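Local coordinates for protein aspartate carbamoyltransferase (Leishmania major, PDB 7K46) that probably catalyses the transfer of a carbamoyl group from carbamoyl phosphate to L-aspartate, an early step of de novo pyrimidine synthesis, at residues Ile30-Asp35 with Ile321-Leu326; His39-Lys44 with Gly314-Met319; Ala274-Ala279 with Met283-Pro288. All coordinates share one frame; numbering follows the deposited sequence.

Contacts 1 and 2 are two successive meetings of the same helix pair, 23-41 and 309-326, with centres about 9 Å apart; A33 from contact 1 packs on F316 from contact 2. Along the chain, contact 2 (39-44 with 314-319) is nested inside the loop closed by contact 1 (30-35 with 321-326). Contact 3 is nested deeper still, a short local link beside strand 284-286, at the edge of the five-stranded parallel sheet; its centre lies about 29 Å from contact 1 and 26 Å from contact 2. Since helix 309-326 follows that strand, the chain leaves the sheet and returns to its N-terminal helix, an arrangement that ties the two domains of the transcarbamoylase fold together.

Contact 1: residues Ile30-Asp35 with Ile321-Leu326; sequences IQLALD and ILFSVL
L32 reaches from helix 23-41 to F323 and S324 on helix 309-326, and one of its methyls does all the touching. CD2 of L32 lies 4.1 Å from CD2 of the F323 ring and 3.3 Å from OG of S324, so a single methyl touches both an aromatic ring and a hydroxyl, which lie side by side before it. L32 points its CB at helix 309-326, and with CG opposite the backbone N (chi1 178°) its CD2 methyl meets F323 and S324. The leucine and phenylalanine side chains cross at about a right angle, and the ring meets the methyl through one ortho carbon. No hydrogen bond joins the two segments; the approach to the serine oxygen is a plain van der Waals contact. That oxygen is already engaged: OG of S324 lies beside its own backbone N (chi1 -61°), which turns it back along the helix to the carbonyl of A320, and it also takes a hydrogen bond from the backbone N of V7. Two bonds thus satisfy a buried hydroxyl and fix its rotation next to the leucine. Among the neighbours, F4 of the N-terminal segment and T48, in the loop after helix 23-41, both touch the F323 ring, which also packs on M36 of helix 23-41, while L32 also packs on A320, I321 rests on L29, and I30 and A33 turn to helix 142-156 at L150.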
loop_
_atom_site.group_PDB
_atom_site.type_symbol
_atom_site.label_atom_id
_atom_site.label_comp_id
_atom_site.label_asym_id
_atom_site.label_seq_id
_atom_site.Cartn_x
_atom_site.Cartn_y
_atom_site.Cartn_z
ATOM N N ILE A 30 22.877 -16.527 -8.577
ATOM C CA ILE A 30 23.180 -17.012 -7.238
ATOM C C ILE A 30 24.265 -16.152 -6.592
ATOM O O ILE A 30 24.135 -15.727 -5.437
ATOM C CB ILE A 30 23.583 -18.497 -7.284
ATOM C CG1 ILE A 30 22.349 -19.367 -7.519
ATOM C CG2 ILE A 30 24.290 -18.896 -5.992
ATOM C CD1 ILE A 30 22.692 -20.842 -7.763
ATOM N N GLN A 31 25.359 -15.901 -7.320
ATOM C CA GLN A 31 26.455 -15.122 -6.743
ATOM C C GLN A 31 26.015 -13.695 -6.422
ATOM O O GLN A 31 26.400 -13.135 -5.388
ATOM C CB GLN A 31 27.658 -15.108 -7.690
ATOM C CG GLN A 31 28.928 -14.543 -7.056
ATOM C CD GLN A 31 29.373 -15.350 -5.847
ATOM O OE1 GLN A 31 29.645 -16.547 -5.954
ATOM N NE2 GLN A 31 29.427 -14.702 -4.684
ATOM N N LEU A 32 25.207 -13.094 -7.297
ATOM C CA LEU A 32 24.742 -11.729 -7.060
ATOM C C LEU A 32 23.824 -11.670 -5.844
ATOM O O LEU A 32 23.933 -10.754 -5.024
ATOM C CB LEU A 32 24.034 -11.189 -8.312
ATOM C CG LEU A 32 23.414 -9.779 -8.264
ATOM C CD1 LEU A 32 24.461 -8.757 -7.853
ATOM C CD2 LEU A 32 22.797 -9.405 -9.628
ATOM N N ALA A 33 22.928 -12.652 -5.701
ATOM C CA ALA A 33 22.045 -12.678 -4.538
ATOM C C ALA A 33 22.845 -12.820 -3.250
ATOM O O ALA A 33 22.573 -12.130 -2.259
ATOM C CB ALA A 33 21.027 -13.816 -4.672
ATOM N N LEU A 34 23.855 -13.691 -3.252
ATOM C CA LEU A 34 24.670 -13.864 -2.054
ATOM C C LEU A 34 25.484 -12.613 -1.752
ATOM O O LEU A 34 25.648 -12.244 -0.583
ATOM C CB LEU A 34 25.587 -15.077 -2.216
ATOM C CG LEU A 34 24.870 -16.430 -2.267
ATOM C CD1 LEU A 34 25.882 -17.572 -2.486
ATOM C CD2 LEU A 34 24.060 -16.665 -1.002
ATOM N N ASP A 35 26.006 -11.948 -2.791
ATOM C CA ASP A 35 26.763 -10.716 -2.572
ATOM C C ASP A 35 25.872 -9.628 -1.981
ATOM O O ASP A 35 26.287 -8.895 -1.073
ATOM C CB ASP A 35 27.404 -10.250 -3.883
ATOM C CG ASP A 35 28.525 -11.177 -4.353
ATOM O OD1 ASP A 35 28.963 -12.039 -3.565
ATOM O OD2 ASP A 35 28.975 -11.046 -5.510
ATOM N N ILE A 321 17.503 -10.332 -9.328
ATOM C CA ILE A 321 16.774 -10.304 -10.593
ATOM C C ILE A 321 16.352 -8.883 -10.942
ATOM O O ILE A 321 16.613 -8.400 -12.053
ATOM C CB ILE A 321 15.567 -11.260 -10.534
ATOM C CG1 ILE A 321 16.056 -12.723 -10.498
ATOM C CG2 ILE A 321 14.645 -11.045 -11.754
ATOM C CD1 ILE A 321 14.972 -13.728 -10.151
ATOM N N LEU A 322 15.686 -8.190 -10.011
ATOM C CA LEU A 322 15.211 -6.837 -10.310
ATOM C C LEU A 322 16.373 -5.910 -10.638
ATOM O O LEU A 322 16.287 -5.099 -11.568
ATOM C CB LEU A 322 14.410 -6.274 -9.131
ATOM C CG LEU A 322 13.084 -6.961 -8.801
ATOM C CD1 LEU A 322 12.579 -6.512 -7.430
ATOM C CD2 LEU A 322 12.034 -6.683 -9.884
ATOM N N PHE A 323 17.464 -6.011 -9.874
ATOM C CA PHE A 323 18.655 -5.207 -10.136
ATOM C C PHE A 323 19.187 -5.446 -11.544
ATOM O O PHE A 323 19.587 -4.507 -12.244
ATOM C CB PHE A 323 19.721 -5.558 -9.093
ATOM C CG PHE A 323 21.014 -4.815 -9.245
ATOM C CD1 PHE A 323 21.180 -3.555 -8.681
ATOM C CD2 PHE A 323 22.095 -5.401 -9.903
ATOM C CE1 PHE A 323 22.390 -2.881 -8.801
ATOM C CE2 PHE A 323 23.303 -4.732 -10.024
ATOM C CZ PHE A 323 23.451 -3.469 -9.478
ATOM N N SER A 324 19.199 -6.703 -11.973
ATOM C CA SER A 324 19.735 -7.035 -13.290
ATOM C C SER A 324 18.784 -6.596 -14.394
ATOM O O SER A 324 19.218 -6.106 -15.445
ATOM C CB SER A 324 20.008 -8.540 -13.365
ATOM O OG SER A 324 20.972 -8.933 -12.390
ATOM N N VAL A 325 17.479 -6.749 -14.167
ATOM C CA VAL A 325 16.498 -6.349 -15.177
ATOM C C VAL A 325 16.545 -4.842 -15.409
ATOM O O VAL A 325 16.509 -4.370 -16.558
ATOM C CB VAL A 325 15.092 -6.819 -14.756
ATOM C CG1 VAL A 325 14.006 -6.142 -15.620
ATOM C CG2 VAL A 325 14.996 -8.353 -14.852
ATOM N N LEU A 326 16.671 -4.061 -14.332
ATOM C CA LEU A 326 16.469 -2.620 -14.399
ATOM C C LEU A 326 17.751 -1.796 -14.388
ATOM O O LEU A 326 17.683 -0.580 -14.584
ATOM C CB LEU A 326 15.577 -2.165 -13.237
ATOM C CG LEU A 326 14.128 -2.626 -13.380
ATOM C CD1 LEU A 326 13.318 -2.203 -12.144
ATOM C CD2 LEU A 326 13.511 -2.081 -14.672
#

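Contact 2: residues His39-Lys44 with Gly314-Met319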
loop_
_atom_site.group_PDB
_atom_site.type_symbol
_atom_site.label_atom_id
_atom_site.label_comp_id
_atom_site.label_asym_id
_atom_site.label_seq_id
_atom_site.Cartn_x
_atom_site.Cartn_y
_atom_site.Cartn_z
ATOM N N HIS A 39 26.069 -7.739 1.809
ATOM C CA HIS A 39 25.969 -6.279 1.855
ATOM C C HIS A 39 24.830 -5.829 2.764
ATOM O O HIS A 39 25.037 -5.054 3.707
ATOM C CB HIS A 39 25.763 -5.777 0.421
ATOM C CG HIS A 39 25.738 -4.287 0.261
ATOM N ND1 HIS A 39 26.879 -3.543 0.047
ATOM C CD2 HIS A 39 24.704 -3.413 0.205
ATOM C CE1 HIS A 39 26.554 -2.269 -0.095
ATOM N NE2 HIS A 39 25.239 -2.163 -0.007
ATOM N N ILE A 40 23.618 -6.324 2.499
ATOM C CA ILE A 40 22.439 -5.884 3.242
ATOM C C ILE A 40 22.541 -6.281 4.707
ATOM O O ILE A 40 22.212 -5.496 5.606
ATOM C CB ILE A 40 21.167 -6.455 2.583
ATOM C CG1 ILE A 40 20.995 -5.890 1.164
ATOM C CG2 ILE A 40 19.931 -6.178 3.455
ATOM C CD1 ILE A 40 20.569 -4.422 1.109
ATOM N N GLU A 41 23.010 -7.500 4.981
ATOM C CA GLU A 41 23.064 -7.937 6.370
ATOM C C GLU A 41 24.173 -7.244 7.140
ATOM O O GLU A 41 24.143 -7.239 8.375
ATOM C CB GLU A 41 23.199 -9.459 6.434
ATOM C CG GLU A 41 21.909 -10.122 5.960
ATOM C CD GLU A 41 21.913 -11.627 6.093
ATOM O OE1 GLU A 41 22.998 -12.218 6.274
ATOM O OE2 GLU A 41 20.818 -12.217 6.003
ATOM N N ALA A 42 25.134 -6.642 6.444
ATOM C CA ALA A 42 26.099 -5.765 7.085
ATOM C C ALA A 42 25.528 -4.387 7.394
ATOM O O ALA A 42 26.247 -3.555 7.953
ATOM C CB ALA A 42 27.348 -5.621 6.210
ATOM N N GLY A 43 24.267 -4.124 7.052
ATOM C CA GLY A 43 23.661 -2.825 7.281
ATOM C C GLY A 43 23.842 -1.818 6.163
ATOM O O GLY A 43 23.337 -0.694 6.276
ATOM N N LYS A 44 24.549 -2.174 5.095
ATOM C CA LYS A 44 24.749 -1.275 3.970
ATOM C C LYS A 44 23.504 -1.271 3.086
ATOM O O LYS A 44 22.786 -2.271 2.989
ATOM C CB LYS A 44 25.978 -1.700 3.163
ATOM C CG LYS A 44 27.279 -1.703 3.970
ATOM C CD LYS A 44 28.437 -2.271 3.160
ATOM C CE LYS A 44 29.637 -2.567 4.049
ATOM N NZ LYS A 44 30.776 -3.095 3.256
ATOM N N GLY A 314 14.717 -16.051 -0.956
ATOM C CA GLY A 314 13.805 -15.494 -1.947
ATOM C C GLY A 314 13.918 -13.981 -2.073
ATOM O O GLY A 314 13.898 -13.438 -3.181
ATOM N N LEU A 315 14.048 -13.283 -0.940
ATOM C CA LEU A 315 14.263 -11.837 -0.987
ATOM C C LEU A 315 15.498 -11.490 -1.818
ATOM O O LEU A 315 15.445 -10.635 -2.707
ATOM C CB LEU A 315 14.402 -11.277 0.435
ATOM C CG LEU A 315 14.885 -9.819 0.525
ATOM C CD1 LEU A 315 13.813 -8.840 0.025
ATOM C CD2 LEU A 315 15.293 -9.472 1.963
ATOM N N PHE A 316 16.622 -12.149 -1.553
ATOM C CA PHE A 316 17.847 -11.740 -2.232
ATOM C C PHE A 316 17.897 -12.201 -3.690
ATOM O O PHE A 316 18.461 -11.495 -4.544
ATOM C CB PHE A 316 19.049 -12.219 -1.420
ATOM C CG PHE A 316 19.175 -11.497 -0.104
ATOM C CD1 PHE A 316 19.372 -10.126 -0.082
ATOM C CD2 PHE A 316 19.045 -12.174 1.100
ATOM C CE1 PHE A 316 19.459 -9.438 1.119
ATOM C CE2 PHE A 316 19.131 -11.499 2.299
ATOM C CZ PHE A 316 19.338 -10.121 2.306
ATOM N N MET A 317 17.281 -13.337 -4.015
ATOM C CA MET A 317 17.179 -13.712 -5.424
ATOM C C MET A 317 16.335 -12.703 -6.191
ATOM O O MET A 317 16.670 -12.323 -7.320
ATOM C CB MET A 317 16.596 -15.124 -5.557
ATOM C CG MET A 317 16.347 -15.576 -7.021
ATOM S SD MET A 317 17.816 -15.520 -8.080
ATOM C CE MET A 317 18.859 -16.838 -7.409
ATOM N N ARG A 318 15.240 -12.241 -5.591
ATOM C CA ARG A 318 14.407 -11.278 -6.297
ATOM C C ARG A 318 15.098 -9.925 -6.425
ATOM O O ARG A 318 14.923 -9.240 -7.437
ATOM C CB ARG A 318 13.055 -11.162 -5.597
ATOM C CG ARG A 318 12.205 -12.413 -5.822
ATOM C CD ARG A 318 10.895 -12.394 -5.028
ATOM N NE ARG A 318 10.125 -13.589 -5.360
ATOM C CZ ARG A 318 9.855 -14.581 -4.522
ATOM N NH1 ARG A 318 10.195 -14.519 -3.243
ATOM N NH2 ARG A 318 9.228 -15.664 -4.980
ATOM N N MET A 319 15.921 -9.545 -5.445
ATOM C CA MET A 319 16.745 -8.344 -5.593
ATOM C C MET A 319 17.753 -8.503 -6.730
ATOM O O MET A 319 17.935 -7.594 -7.549
ATOM C CB MET A 319 17.474 -8.046 -4.278
ATOM C CG MET A 319 16.562 -7.567 -3.139
ATOM S SD MET A 319 17.438 -7.289 -1.566
ATOM C CE MET A 319 18.488 -5.886 -1.968
#
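I40 and F316 meet where helix 23-41 ends in a Schellman motif and lies against helix 309-326, the C-terminal helix that packs on the N-terminal one in this transcarbamoylase fold. The tight part is apolar. CB of I40 comes to the ring edge of F316, near the ring plane, at 3.7 Å from CE1, and both branches follow: CG1 of I40 is 3.9 Å and CG2 of I40 is 4.0 Å from that same CE1. One turn further along, I40 and M319 reach toward each other tip to tip, CD1 of the isoleucine standing 4.0 Å from CE of the methionine. A bend at the last torsion of M319 (chi3 67°) brings that methyl round to the isoleucine. A face of the F316 ring is meanwhile covered by CD2 of its neighbour L315, whose side chain also packs on Y106 of the second subunit. The other flank is looser and faces solvent. E41 extends past the ring, and OE2 comes no closer to CE2 of F316 than 4.1 Å, with the carboxylate plane turned 83° from that of the ring. What holds this carboxylate is charge: OE2 forms a salt bridge with R312, and OE1 forms one with K37, so each oxygen has a basic partner of its own, which probably keeps the group ionised. Beyond E41 the helix closes at G43, whose positive phi (89°) suits glycine and whose carbonyl O receives a hydrogen bond from R52 of the second subunit. Two backbone bonds complete the cap: N of G43 to O of I40 at 2.9 Å, and N of K44 to O of H39 at 3.2 Å.

Contact 3: residues Ala274-Ala279 with Met283-Pro288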
loop_
_atom_site.group_PDB
_atom_site.type_symbol
_atom_site.label_atom_id
_atom_site.label_comp_id
_atom_site.label_asym_id
_atom_site.label_seq_id
_atom_site.Cartn_x
_atom_site.Cartn_y
_atom_site.Cartn_z
ATOM N N ALA A 274 10.839 -37.561 14.446
ATOM C CA ALA A 274 11.053 -38.998 14.301
ATOM C C ALA A 274 11.611 -39.330 12.923
ATOM O O ALA A 274 12.512 -40.171 12.791
ATOM C CB ALA A 274 9.748 -39.754 14.552
ATOM N N ARG A 275 11.090 -38.676 11.883
ATOM C CA ARG A 275 11.577 -38.926 10.531
ATOM C C ARG A 275 13.026 -38.482 10.367
ATOM O O ARG A 275 13.817 -39.151 9.693
ATOM C CB ARG A 275 10.693 -38.208 9.512
ATOM C CG ARG A 275 11.043 -38.543 8.060
ATOM C CD ARG A 275 10.367 -39.839 7.645
ATOM N NE ARG A 275 8.929 -39.643 7.514
ATOM C CZ ARG A 275 8.050 -40.627 7.382
ATOM N NH1 ARG A 275 8.428 -41.891 7.380
ATOM N NH2 ARG A 275 6.759 -40.332 7.257
ATOM N N LEU A 276 13.397 -37.355 10.966
ATOM C CA LEU A 276 14.757 -36.854 10.798
ATOM C C LEU A 276 15.789 -37.640 11.592
ATOM O O LEU A 276 16.984 -37.358 11.457
ATOM C CB LEU A 276 14.839 -35.381 11.201
ATOM C CG LEU A 276 14.290 -34.362 10.205
ATOM C CD1 LEU A 276 14.772 -32.968 10.599
ATOM C CD2 LEU A 276 14.692 -34.693 8.773
ATOM N N ALA A 277 15.365 -38.602 12.420
ATOM C CA ALA A 277 16.324 -39.421 13.155
ATOM C C ALA A 277 17.251 -40.179 12.212
ATOM O O ALA A 277 18.395 -40.476 12.573
ATOM C CB ALA A 277 15.592 -40.398 14.076
ATOM N N HIS A 278 16.785 -40.486 11.004
ATOM C CA HIS A 278 17.583 -41.204 10.018
ATOM C C HIS A 278 18.242 -40.288 8.992
ATOM O O HIS A 278 18.940 -40.784 8.106
ATOM C CB HIS A 278 16.716 -42.243 9.299
ATOM C CG HIS A 278 16.164 -43.302 10.204
ATOM N ND1 HIS A 278 14.880 -43.261 10.700
ATOM C CD2 HIS A 278 16.726 -44.429 10.706
ATOM C CE1 HIS A 278 14.673 -44.317 11.468
ATOM N NE2 HIS A 278 15.778 -45.043 11.488
ATOM N N ALA A 279 18.066 -38.973 9.102
ATOM C CA ALA A 279 18.633 -38.047 8.132
ATOM C C ALA A 279 20.126 -37.815 8.368
ATOM O O ALA A 279 20.636 -37.956 9.485
ATOM C CB ALA A 279 17.894 -36.705 8.176
ATOM N N MET A 283 22.169 -31.988 5.624
ATOM C CA MET A 283 21.052 -31.980 4.685
ATOM C C MET A 283 20.121 -30.839 5.079
ATOM O O MET A 283 20.286 -30.222 6.134
ATOM C CB MET A 283 20.329 -33.341 4.655
ATOM C CG MET A 283 19.737 -33.805 5.993
ATOM S SD MET A 283 18.144 -33.015 6.397
ATOM C CE MET A 283 17.053 -33.832 5.234
ATOM N N VAL A 284 19.146 -30.542 4.215
ATOM C CA VAL A 284 18.127 -29.559 4.562
ATOM C C VAL A 284 16.739 -30.080 4.220
ATOM O O VAL A 284 16.549 -30.869 3.285
ATOM C CB VAL A 284 18.347 -28.188 3.880
ATOM C CG1 VAL A 284 19.605 -27.511 4.421
ATOM C CG2 VAL A 284 18.394 -28.335 2.360
ATOM N N VAL A 285 15.768 -29.616 5.003
ATOM C CA VAL A 285 14.351 -29.759 4.716
ATOM C C VAL A 285 13.869 -28.427 4.158
ATOM O O VAL A 285 14.134 -27.370 4.743
ATOM C CB VAL A 285 13.564 -30.145 5.981
ATOM C CG1 VAL A 285 12.069 -30.123 5.711
ATOM C CG2 VAL A 285 14.016 -31.524 6.500
ATOM N N MET A 286 13.169 -28.475 3.034
ATOM C CA MET A 286 12.653 -27.282 2.392
ATOM C C MET A 286 11.166 -27.464 2.109
ATOM O O MET A 286 10.642 -28.580 2.096
ATOM C CB MET A 286 13.421 -26.982 1.089
ATOM C CG MET A 286 14.907 -26.664 1.318
ATOM S SD MET A 286 15.859 -26.601 -0.224
ATOM C CE MET A 286 14.975 -25.338 -1.160
ATOM N N HIS A 287 10.494 -26.343 1.875
ATOM C CA HIS A 287 9.056 -26.319 1.636
ATOM C C HIS A 287 8.749 -24.929 1.101
ATOM O O HIS A 287 9.143 -23.940 1.728
ATOM C CB HIS A 287 8.289 -26.599 2.933
ATOM C CG HIS A 287 6.824 -26.852 2.748
ATOM N ND1 HIS A 287 6.009 -26.035 1.993
ATOM C CD2 HIS A 287 6.020 -27.819 3.257
ATOM C CE1 HIS A 287 4.769 -26.491 2.037
ATOM N NE2 HIS A 287 4.750 -27.573 2.796
ATOM N N PRO A 288 8.085 -24.807 -0.051
ATOM C CA PRO A 288 7.827 -23.466 -0.603
ATOM C C PRO A 288 6.880 -22.631 0.247
ATOM O O PRO A 288 6.923 -21.393 0.147
ATOM C CB PRO A 288 7.230 -23.763 -1.990
ATOM C CG PRO A 288 6.615 -25.153 -1.845
ATOM C CD PRO A 288 7.557 -25.884 -0.911
#
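A279 and L276 both face M283, and L276 also meets V285; all of these touches are between apolar groups. CD2 of L276 lies 4.0 Å from CG2 of V285 and, more loosely, 4.3 Å from CE of M283. CB of A279 sits against the bent methionine, 4.1 Å from CG of M283 and the same distance from its SD. M283 owes its compact shape to three like-signed torsions: CG lies between the backbone N and the carbonyl carbon (chi1 60°), and further bends at chi2 and chi3 curl the thioether back over the alanine. A type I beta turn from L276 to A279, closed by N of A279 on O of L276 at 3.1 Å, sets both residues toward the strand. That strand, 284-286, is an outermost one in the five-stranded parallel sheet of the Rossmann-like Asp/Orn-binding domain, and the turn leads the chain from helix 273-276 toward it. V284 makes backbone hydrogen bonds with L238 of strand 237-240 and with D236 just before it, and V285 with R304 and A306. Outside the first shell, I299 packs on L276, L295 on V285, V232 of helix 229-234 on A279, and L238 on M283.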